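Local coordinates for protein Cel44C (Paenibacillus polymyxa, PDB 2YIH) that hydrolyses xyloglucan, and probably other beta-1,4-glucans such as cellulose, as a glycoside hydrolase of family 44, this chain being the family 44 part of a longer protein, at residues Y234-Y239 and D324-Q329; W285-M290 and R295-V300; T357-G362 and I371-V376. The protein carries 8 engineered substitutions. All coordinates share one frame; numbering follows the deposited sequence. Where two conformers were deposited one is given.

Interaction 1 of 3, residues Y234-Y239 and D324-Q329; sequences YGFGAY and DSWIAQ. With BGC (beta-D-glucopyranose), chain B.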
loop_
_atom_site.group_PDB
_atom_site.type_symbol
_atom_site.label_atom_id
_atom_site.label_comp_id
_atom_site.label_asym_id
_atom_site.label_seq_id
_atom_site.Cartn_x
_atom_site.Cartn_y
_atom_site.Cartn_z
ATOM N N TYR A 234 -11.020 0.254 4.712
ATOM C CA TYR A 234 -11.171 0.853 3.377
ATOM C C TYR A 234 -10.847 2.341 3.315
ATOM O O TYR A 234 -10.477 2.858 2.244
ATOM C CB TYR A 234 -12.588 0.607 2.818
ATOM C CG TYR A 234 -13.600 1.662 3.212
ATOM C CD1 TYR A 234 -13.779 2.832 2.443
ATOM C CD2 TYR A 234 -14.390 1.491 4.345
ATOM C CE1 TYR A 234 -14.752 3.816 2.827
ATOM C CE2 TYR A 234 -15.349 2.459 4.727
ATOM C CZ TYR A 234 -15.518 3.607 3.954
ATOM O OH TYR A 234 -16.443 4.563 4.332
ATOM N N GLY A 235 -11.052 3.063 4.421
ATOM C CA GLY A 235 -11.002 4.525 4.365
ATOM C C GLY A 235 -11.506 5.125 5.664
ATOM O O GLY A 235 -11.836 4.413 6.605
ATOM N N PHE A 236 -11.563 6.455 5.713
ATOM C CA PHE A 236 -11.727 7.147 6.964
ATOM C C PHE A 236 -13.007 6.764 7.728
ATOM O O PHE A 236 -12.990 6.667 8.953
ATOM C CB PHE A 236 -11.660 8.662 6.747
ATOM C CG PHE A 236 -11.661 9.420 8.037
ATOM C CD1 PHE A 236 -10.485 9.553 8.764
ATOM C CD2 PHE A 236 -12.857 9.784 8.623
ATOM C CE1 PHE A 236 -10.499 10.178 10.030
ATOM C CE2 PHE A 236 -12.875 10.372 9.877
ATOM C CZ PHE A 236 -11.713 10.533 10.583
ATOM N N GLY A 237 -14.105 6.508 7.022
ATOM C CA GLY A 237 -15.332 6.131 7.739
ATOM C C GLY A 237 -15.169 4.850 8.561
ATOM O O GLY A 237 -15.789 4.693 9.619
ATOM N N ALA A 238 -14.329 3.933 8.085
ATOM C CA ALA A 238 -14.010 2.733 8.826
ATOM C C ALA A 238 -12.993 3.031 9.941
ATOM O O ALA A 238 -13.092 2.467 11.034
ATOM C CB ALA A 238 -13.446 1.650 7.874
ATOM N N TYR A 239 -11.994 3.877 9.665
ATOM C CA TYR A 239 -11.062 4.295 10.740
ATOM C C TYR A 239 -11.855 4.889 11.925
ATOM O O TYR A 239 -11.547 4.616 13.084
ATOM C CB TYR A 239 -10.112 5.408 10.286
ATOM C CG TYR A 239 -9.190 5.215 9.085
ATOM C CD1 TYR A 239 -9.289 4.123 8.201
ATOM C CD2 TYR A 239 -8.268 6.224 8.788
ATOM C CE1 TYR A 239 -8.468 4.057 7.051
ATOM C CE2 TYR A 239 -7.451 6.165 7.688
ATOM C CZ TYR A 239 -7.601 5.125 6.775
ATOM O OH TYR A 239 -6.742 5.129 5.692
ATOM N N ASP A 324 -9.783 20.068 0.331
ATOM C CA ASP A 324 -11.245 20.179 0.170
ATOM C C ASP A 324 -11.827 18.756 0.139
ATOM O O ASP A 324 -11.813 18.094 -0.898
ATOM C CB ASP A 324 -11.561 20.902 -1.148
ATOM C CG ASP A 324 -13.054 21.149 -1.353
ATOM O OD1 ASP A 324 -13.869 20.767 -0.489
ATOM O OD2 ASP A 324 -13.427 21.647 -2.450
ATOM N N SER A 325 -12.311 18.293 1.290
ATOM C CA SER A 325 -12.990 16.992 1.380
ATOM C C SER A 325 -13.847 16.973 2.643
ATOM O O SER A 325 -13.610 17.760 3.585
ATOM C CB SER A 325 -11.962 15.845 1.475
ATOM O OG SER A 325 -11.349 15.811 2.755
ATOM N N TRP A 326 -14.758 16.007 2.706
ATOM C CA TRP A 326 -15.616 15.838 3.894
ATOM C C TRP A 326 -14.789 15.432 5.106
ATOM O O TRP A 326 -15.139 15.758 6.224
ATOM C CB TRP A 326 -16.694 14.797 3.620
ATOM C CG TRP A 326 -16.206 13.345 3.514
ATOM C CD1 TRP A 326 -15.919 12.641 2.356
ATOM C CD2 TRP A 326 -16.088 12.406 4.581
ATOM N NE1 TRP A 326 -15.612 11.331 2.658
ATOM C CE2 TRP A 326 -15.670 11.169 4.015
ATOM C CE3 TRP A 326 -16.236 12.493 5.970
ATOM C CZ2 TRP A 326 -15.474 10.023 4.789
ATOM C CZ3 TRP A 326 -16.037 11.347 6.731
ATOM C CH2 TRP A 326 -15.680 10.123 6.133
ATOM N N ILE A 327 -13.644 14.782 4.886
ATOM C CA ILE A 327 -12.763 14.449 5.996
ATOM C C ILE A 327 -12.113 15.693 6.633
ATOM O O ILE A 327 -12.118 15.827 7.865
ATOM C CB ILE A 327 -11.662 13.456 5.581
ATOM C CG1 ILE A 327 -12.284 12.145 5.089
ATOM C CG2 ILE A 327 -10.769 13.077 6.777
ATOM C CD1 ILE A 327 -11.298 11.349 4.203
ATOM N N ALA A 328 -11.548 16.575 5.804
ATOM C CA ALA A 328 -10.962 17.829 6.290
ATOM C C ALA A 328 -12.088 18.718 6.831
ATOM O O ALA A 328 -11.922 19.402 7.830
ATOM C CB ALA A 328 -10.212 18.529 5.174
ATOM N N GLN A 329 -13.266 18.636 6.231
ATOM C CA GLN A 329 -14.367 19.473 6.681
ATOM C C GLN A 329 -14.818 19.122 8.103
ATOM O O GLN A 329 -14.985 20.019 8.939
ATOM C CB GLN A 329 -15.546 19.401 5.686
ATOM C CG GLN A 329 -16.757 20.166 6.139
ATOM C CD GLN A 329 -16.449 21.646 6.344
ATOM O OE1 GLN A 329 -15.700 22.249 5.574
ATOM N NE2 GLN A 329 -17.075 22.249 7.357
HETATM C C2 BGC B . -19.755 7.847 4.160
HETATM C C3 BGC B . -18.705 7.111 3.348
HETATM C C4 BGC B . -18.485 7.847 2.024
HETATM C C5 BGC B . -18.305 9.346 2.207
HETATM C C6 BGC B . -18.308 10.067 0.859
HETATM C C1 BGC B . -19.356 9.310 4.323
HETATM O O2 BGC B . -19.896 7.197 5.413
HETATM O O3 BGC B . -19.148 5.790 3.034
HETATM O O4 BGC B . -17.296 7.353 1.442
HETATM O O5 BGC B . -19.345 9.877 3.018
HETATM O O6 BGC B . -19.523 9.717 0.180
#
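Phe236, one residue past the N-cap Gly235 of its helix, meets Ile327 and Trp326 at the start of helix 326-331. Its CB lies against Ile327 CD1 at 3.7 Å. With CG anti to the backbone N (chi1 -173°), the ring swings out toward Ile327, whose CG2 sits over one face as a CH-pi contact, 4.1 Å from the ring centroid. CG and CD1 lie nearest that methyl. At the ring edge, CD2 meets Trp326 CH2 at 3.8 Å; the two ring planes are inclined at 74° and meet obliquely. The Phe236 ring also meets that of Phe331, in the same helix as Ile327.

The indole is held from both sides: Ile327 CG1 lies over the centre of one face, 3.6 Å from its plane, and the glucose of chain B lies across the other, with C5 3.4 Å from Trp326 NE1. The same NE1 donates to Glu288. Across the helix start, Ser325 OG caps Ala328 N at 3.1 Å along a nearly straight bond. The link between the helices is thus apolar and buried, and it backs a tryptophan that offers the glucan chain a flat hydrophobic platform while its polar edge is bonded to Glu288.

Interaction 2 of 3, residues W285-M290 and R295-V300; sequences WYPEAM and RITNEV. With BGC (beta-D-glucopyranose), chain C.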
loop_
_atom_site.group_PDB
_atom_site.type_symbol
_atom_site.label_atom_id
_atom_site.label_comp_id
_atom_site.label_asym_id
_atom_site.label_seq_id
_atom_site.Cartn_x
_atom_site.Cartn_y
_atom_site.Cartn_z
ATOM N N TRP A 285 -6.199 3.990 1.574
ATOM C CA TRP A 285 -6.348 5.448 1.540
ATOM C C TRP A 285 -6.551 5.935 0.107
ATOM O O TRP A 285 -5.596 6.017 -0.681
ATOM C CB TRP A 285 -5.106 6.088 2.160
ATOM C CG TRP A 285 -5.135 7.598 2.172
ATOM C CD1 TRP A 285 -4.392 8.429 1.396
ATOM C CD2 TRP A 285 -5.855 8.438 3.088
ATOM N NE1 TRP A 285 -4.644 9.752 1.734
ATOM C CE2 TRP A 285 -5.536 9.783 2.769
ATOM C CE3 TRP A 285 -6.758 8.189 4.136
ATOM C CZ2 TRP A 285 -6.047 10.878 3.505
ATOM C CZ3 TRP A 285 -7.283 9.299 4.863
ATOM C CH2 TRP A 285 -6.950 10.608 4.517
ATOM N N TYR A 286 -7.809 6.218 -0.241
ATOM C CA TYR A 286 -8.107 6.849 -1.509
ATOM C C TYR A 286 -8.511 8.277 -1.187
ATOM O O TYR A 286 -9.548 8.506 -0.534
ATOM C CB TYR A 286 -9.240 6.099 -2.210
ATOM C CG TYR A 286 -8.880 4.667 -2.500
ATOM C CD1 TYR A 286 -7.956 4.354 -3.496
ATOM C CD2 TYR A 286 -9.394 3.628 -1.719
ATOM C CE1 TYR A 286 -7.640 3.040 -3.776
ATOM C CE2 TYR A 286 -9.065 2.303 -1.998
ATOM C CZ TYR A 286 -8.175 2.045 -3.033
ATOM O OH TYR A 286 -7.845 0.761 -3.341
ATOM N N PRO A 287 -7.672 9.245 -1.575
ATOM C CA PRO A 287 -7.955 10.648 -1.224
ATOM C C PRO A 287 -9.387 11.049 -1.577
ATOM O O PRO A 287 -9.892 10.679 -2.659
ATOM C CB PRO A 287 -6.924 11.433 -2.063
ATOM C CG PRO A 287 -5.721 10.488 -2.134
ATOM C CD PRO A 287 -6.345 9.067 -2.206
ATOM N N GLU A 288 -10.055 11.733 -0.643
ATOM C CA GLU A 288 -11.330 12.385 -0.918
ATOM C C GLU A 288 -11.126 13.812 -1.416
ATOM O O GLU A 288 -12.107 14.507 -1.705
ATOM C CB GLU A 288 -12.217 12.395 0.333
ATOM C CG GLU A 288 -12.652 10.992 0.781
ATOM C CD GLU A 288 -13.911 10.488 0.069
ATOM O OE1 GLU A 288 -14.330 11.088 -0.943
ATOM O OE2 GLU A 288 -14.501 9.496 0.540
ATOM N N ALA A 289 -9.879 14.265 -1.429
ATOM C CA ALA A 289 -9.511 15.583 -1.970
ATOM C C ALA A 289 -10.181 15.902 -3.298
ATOM O O ALA A 289 -10.182 15.074 -4.246
ATOM C CB ALA A 289 -7.998 15.714 -2.068
ATOM N N MET A 290 -10.767 17.097 -3.345
ATOM C CA MET A 290 -11.477 17.615 -4.517
ATOM C C MET A 290 -10.750 18.807 -5.147
ATOM O O MET A 290 -10.139 19.613 -4.443
ATOM C CB MET A 290 -12.869 18.097 -4.100
ATOM C CG MET A 290 -13.652 17.083 -3.329
ATOM S SD MET A 290 -14.492 15.942 -4.426
ATOM C CE MET A 290 -16.180 16.501 -4.204
ATOM N N ARG A 295 -13.443 14.642 -7.566
ATOM C CA ARG A 295 -12.573 13.916 -6.621
ATOM C C ARG A 295 -11.337 13.413 -7.363
ATOM O O ARG A 295 -11.482 12.819 -8.420
ATOM C CB ARG A 295 -13.342 12.725 -6.011
ATOM C CG ARG A 295 -12.581 12.004 -4.906
ATOM C CD ARG A 295 -13.292 10.708 -4.508
ATOM N NE ARG A 295 -12.533 9.979 -3.508
ATOM C CZ ARG A 295 -12.979 8.911 -2.859
ATOM N NH1 ARG A 295 -14.220 8.473 -3.064
ATOM N NH2 ARG A 295 -12.222 8.340 -1.931
ATOM N N ILE A 296 -10.126 13.625 -6.830
ATOM C CA ILE A 296 -8.933 13.319 -7.635
ATOM C C ILE A 296 -8.810 11.869 -8.079
ATOM O O ILE A 296 -8.113 11.563 -9.064
ATOM C CB ILE A 296 -7.626 13.792 -6.971
ATOM C CG1 ILE A 296 -7.353 13.025 -5.675
ATOM C CG2 ILE A 296 -7.698 15.303 -6.711
ATOM C CD1 ILE A 296 -5.949 13.325 -5.104
ATOM N N THR A 297 -9.435 10.959 -7.341
ATOM C CA THR A 297 -9.319 9.549 -7.667
ATOM C C THR A 297 -10.322 9.119 -8.744
ATOM O O THR A 297 -10.237 7.995 -9.237
ATOM C CB THR A 297 -9.560 8.677 -6.427
ATOM O OG1 THR A 297 -10.760 9.137 -5.787
ATOM C CG2 THR A 297 -8.414 8.826 -5.464
ATOM N N ASN A 298 -11.253 9.998 -9.099
ATOM C CA ASN A 298 -12.359 9.612 -10.008
ATOM C C ASN A 298 -11.985 9.741 -11.497
ATOM O O ASN A 298 -12.289 8.858 -12.316
ATOM C CB ASN A 298 -13.638 10.412 -9.702
ATOM C CG ASN A 298 -14.384 9.873 -8.492
ATOM O OD1 ASN A 298 -15.227 10.560 -7.901
ATOM N ND2 ASN A 298 -14.082 8.655 -8.113
ATOM N N GLU A 299 -11.309 10.834 -11.843
ATOM C CA GLU A 299 -10.908 11.091 -13.217
ATOM C C GLU A 299 -9.841 12.192 -13.199
ATOM O O GLU A 299 -9.659 12.867 -12.184
ATOM C CB GLU A 299 -12.122 11.532 -14.057
ATOM C CG GLU A 299 -12.881 12.734 -13.435
ATOM C CD GLU A 299 -14.121 13.150 -14.248
ATOM O OE1 GLU A 299 -13.943 13.539 -15.418
ATOM O OE2 GLU A 299 -15.250 13.148 -13.696
ATOM N N VAL A 300 -9.105 12.337 -14.300
ATOM C CA VAL A 300 -8.010 13.301 -14.341
ATOM C C VAL A 300 -8.504 14.711 -13.996
ATOM O O VAL A 300 -7.866 15.446 -13.221
ATOM C CB VAL A 300 -7.190 13.239 -15.668
ATOM C CG1 VAL A 300 -8.087 13.562 -16.903
ATOM C CG2 VAL A 300 -5.976 14.200 -15.574
HETATM C C2 BGC C . -16.183 6.446 -0.387
HETATM C C3 BGC C . -16.177 5.404 -1.501
HETATM C C4 BGC C . -16.509 3.999 -0.945
HETATM C C5 BGC C . -17.827 4.147 -0.180
HETATM C C6 BGC C . -18.365 2.854 0.424
HETATM C C1 BGC C . -17.479 6.423 0.394
HETATM O O2 BGC C . -16.015 7.779 -0.893
HETATM O O3 BGC C . -14.860 5.380 -2.039
HETATM O O4 BGC C . -16.535 3.004 -2.002
HETATM O O5 BGC C . -17.697 5.094 0.894
HETATM O O6 BGC C . -19.660 3.119 0.966
#
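Met290 and Arg295 face each other as an antiparallel non-hydrogen-bonded pair, CA atoms 4.4 Å apart, and beside them Ile296 N donates to Ala289 O at 3.0 Å. From this hairpin the Arg295 side chain, all its torsions near 180°, runs back alongside the 286-288 backbone. Its guanidinium uses its edge there: NE gives Pro287 O a nearly straight bond of 2.9 Å, and NH2 reaches Tyr286 O at 3.0 Å from above that carbonyl's plane. Over one face of the same group lies the Glu288 carboxylate, stacked with the planes 14° apart; OE1, 3.3 Å from NE, sits above the guanidinium where no N-H points at it, so the salt bridge rests on charge alone. The glucose of chain C is held by both partners: its O2 donates to Glu288 OE2 at 2.7 Å, while Arg295 NH1 makes weak bonds to O2 and O3. Ile296 CD1 packs on Pro287 CB at 3.7 Å. A methionine in place of Arg295 would probably leave the Glu288 charge without its mate and two backbone carbonyls without this donor. The pair belongs to a loop that follows a barrel strand, where TIM-barrel glycosidases carry their sugar-binding residues, and here it lines the glycan pocket.

Interaction 3 of 3, residues T357-G362 and I371-V376; sequences TSYSYG and IAMTDV. Engineered in segment 357-362: Ser358 (natural residue Glu).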
loop_
_atom_site.group_PDB
_atom_site.type_symbol
_atom_site.label_atom_id
_atom_site.label_comp_id
_atom_site.label_asym_id
_atom_site.label_seq_id
_atom_site.Cartn_x
_atom_site.Cartn_y
_atom_site.Cartn_z
ATOM N N THR A 357 -1.906 -0.342 2.294
ATOM C CA THR A 357 -1.839 -1.474 1.341
ATOM C C THR A 357 -2.676 -1.327 0.087
ATOM O O THR A 357 -2.668 -2.213 -0.775
ATOM C CB THR A 357 -2.259 -2.802 2.018
ATOM O OG1 THR A 357 -3.579 -2.662 2.561
ATOM C CG2 THR A 357 -1.257 -3.130 3.164
ATOM N N SER A 358 -3.421 -0.242 -0.011
ATOM C CA SER A 358 -4.125 0.061 -1.257
ATOM C C SER A 358 -4.389 1.557 -1.277
ATOM O O SER A 358 -5.020 2.118 -0.345
ATOM C CB SER A 358 -5.425 -0.773 -1.317
ATOM O OG SER A 358 -5.925 -0.929 -2.657
ATOM N N TYR A 359 -3.909 2.224 -2.325
ATOM C CA TYR A 359 -4.082 3.680 -2.442
ATOM C C TYR A 359 -3.825 4.111 -3.874
ATOM O O TYR A 359 -3.126 3.427 -4.622
ATOM C CB TYR A 359 -3.127 4.421 -1.479
ATOM C CG TYR A 359 -1.649 4.435 -1.900
ATOM C CD1 TYR A 359 -0.805 3.349 -1.623
ATOM C CD2 TYR A 359 -1.119 5.543 -2.563
ATOM C CE1 TYR A 359 0.535 3.363 -2.031
ATOM C CE2 TYR A 359 0.207 5.580 -2.942
ATOM C CZ TYR A 359 1.026 4.503 -2.673
ATOM O OH TYR A 359 2.365 4.576 -3.014
ATOM N N SER A 360 -4.278 5.309 -4.212
ATOM C CA SER A 360 -3.994 5.906 -5.523
ATOM C C SER A 360 -4.385 7.364 -5.440
ATOM O O SER A 360 -5.369 7.698 -4.768
ATOM C CB SER A 360 -4.857 5.250 -6.621
ATOM O OG SER A 360 -4.734 6.005 -7.824
ATOM N N TYR A 361 -3.666 8.205 -6.179
ATOM C CA TYR A 361 -3.978 9.624 -6.291
ATOM C C TYR A 361 -4.623 9.955 -7.646
ATOM O O TYR A 361 -4.811 11.130 -7.981
ATOM C CB TYR A 361 -2.709 10.465 -6.022
ATOM C CG TYR A 361 -2.429 10.544 -4.551
ATOM C CD1 TYR A 361 -2.007 9.404 -3.837
ATOM C CD2 TYR A 361 -2.685 11.713 -3.843
ATOM C CE1 TYR A 361 -1.872 9.412 -2.444
ATOM C CE2 TYR A 361 -2.525 11.754 -2.431
ATOM C CZ TYR A 361 -2.124 10.590 -1.752
ATOM O OH TYR A 361 -1.991 10.604 -0.386
ATOM N N GLY A 362 -4.959 8.922 -8.419
ATOM C CA GLY A 362 -5.598 9.140 -9.721
ATOM C C GLY A 362 -4.652 9.836 -10.721
ATOM O O GLY A 362 -3.436 9.893 -10.513
ATOM N N ILE A 371 3.547 13.423 -10.655
ATOM C CA ILE A 371 4.125 14.283 -9.634
ATOM C C ILE A 371 3.545 14.001 -8.247
ATOM O O ILE A 371 4.292 13.943 -7.248
ATOM C CB ILE A 371 4.021 15.761 -10.019
ATOM C CG1 ILE A 371 4.894 16.023 -11.238
ATOM C CG2 ILE A 371 4.458 16.669 -8.843
ATOM C CD1 ILE A 371 4.793 17.425 -11.741
ATOM N N ALA A 372 2.246 13.768 -8.160
ATOM C CA ALA A 372 1.662 13.383 -6.865
ATOM C C ALA A 372 2.383 12.159 -6.291
ATOM O O ALA A 372 2.784 12.170 -5.125
ATOM C CB ALA A 372 0.153 13.122 -6.992
ATOM N N MET A 373 2.632 11.147 -7.128
ATOM C CA MET A 373 3.244 9.923 -6.652
ATOM C C MET A 373 4.708 10.087 -6.350
ATOM O O MET A 373 5.230 9.434 -5.450
ATOM C CB MET A 373 3.049 8.787 -7.662
ATOM C CG MET A 373 1.674 8.184 -7.596
ATOM S SD MET A 373 1.369 7.342 -6.016
ATOM C CE MET A 373 2.264 5.787 -6.156
ATOM N N THR A 374 5.406 10.941 -7.086
ATOM C CA THR A 374 6.784 11.205 -6.782
ATOM C C THR A 374 6.891 11.856 -5.394
ATOM O O THR A 374 7.846 11.626 -4.659
ATOM C CB THR A 374 7.385 12.061 -7.891
ATOM O OG1 THR A 374 7.156 11.402 -9.153
ATOM C CG2 THR A 374 8.848 12.256 -7.663
ATOM N N ASP A 375 5.879 12.644 -5.038
ATOM C CA ASP A 375 5.894 13.263 -3.711
ATOM C C ASP A 375 5.526 12.175 -2.654
ATOM O O ASP A 375 6.195 12.017 -1.640
ATOM C CB ASP A 375 4.928 14.464 -3.648
ATOM C CG ASP A 375 5.211 15.391 -2.462
ATOM O OD1 ASP A 375 6.221 15.187 -1.774
ATOM O OD2 ASP A 375 4.384 16.297 -2.206
ATOM N N VAL A 376 4.476 11.412 -2.937
ATOM C CA VAL A 376 3.974 10.394 -1.985
ATOM C C VAL A 376 5.057 9.381 -1.669
ATOM O O VAL A 376 5.257 9.057 -0.509
ATOM C CB VAL A 376 2.687 9.683 -2.537
ATOM C CG1 VAL A 376 2.338 8.390 -1.679
ATOM C CG2 VAL A 376 1.478 10.685 -2.573
#
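Tyr359 and Tyr361 present their rings to Met373 and Val376 of helix 367-382, and the contact is carried by apolar, sulfur and aromatic groups. The CH-pi part belongs to Val376 CG2, which lies over one face of the Tyr361 ring, 3.8 Å from its centroid and displaced toward the rim near CE1 and CZ.

The sulfur contribution is a Met-aromatic contact. Met373 SD stands 5.0 Å from the Tyr359 ring centroid, approaching obliquely, and the chain is bent at both chi2 and chi3, so that CE curls round to the phenol end, 3.4 Å from Tyr359 OH.

In the apolar packing, Val376 splits its methyls between the tyrosines: a chi1 of 168° turns CG1 away from the backbone N and onto Tyr359, where it touches CE2 at 3.7 Å. Ala372 CB rests on Tyr361 CB at 4.0 Å. The two rings also brace each other, Tyr359 CD2 lying in the plane of the Tyr361 ring at its edge.

Within the 357-362 segment, Ser360 OG accepts from Gly362 N at 3.0 Å, an ST turn just before the chain leaves toward the helix, and Tyr361 O accepts from Arg309.

The contact seals strand 353-359 against its own helix within the beta-alpha-beta unit completed by strand 387-390. Tyr359 also touches Ala388 of that strand and, with Met373, Tyr405 of helix 399-409, while Tyr361 leans on Pro287.

How the interactions relate
Along the chain, interaction 2 falls between the two halves of interaction 1, and interaction 3 follows both. All three use segments at or just beyond the ends of successive strands of the eight-stranded parallel barrel: 227-233, 280-285 and 353-359. The centres of interactions 1 and 2 lie about 12 Å apart, those of 2 and 3 about 10 Å, and those of 1 and 3 about 17 Å. Interaction 2 touches both others, through probable hydrogen bonds of Asp324 O with Met290 N and of Tyr286 OH with the engineered Ser358 OG. Interactions 1 and 2 line the glucan pocket, whereas interaction 3 lies deeper, packing the seventh strand and its exit loop against helix 367-382.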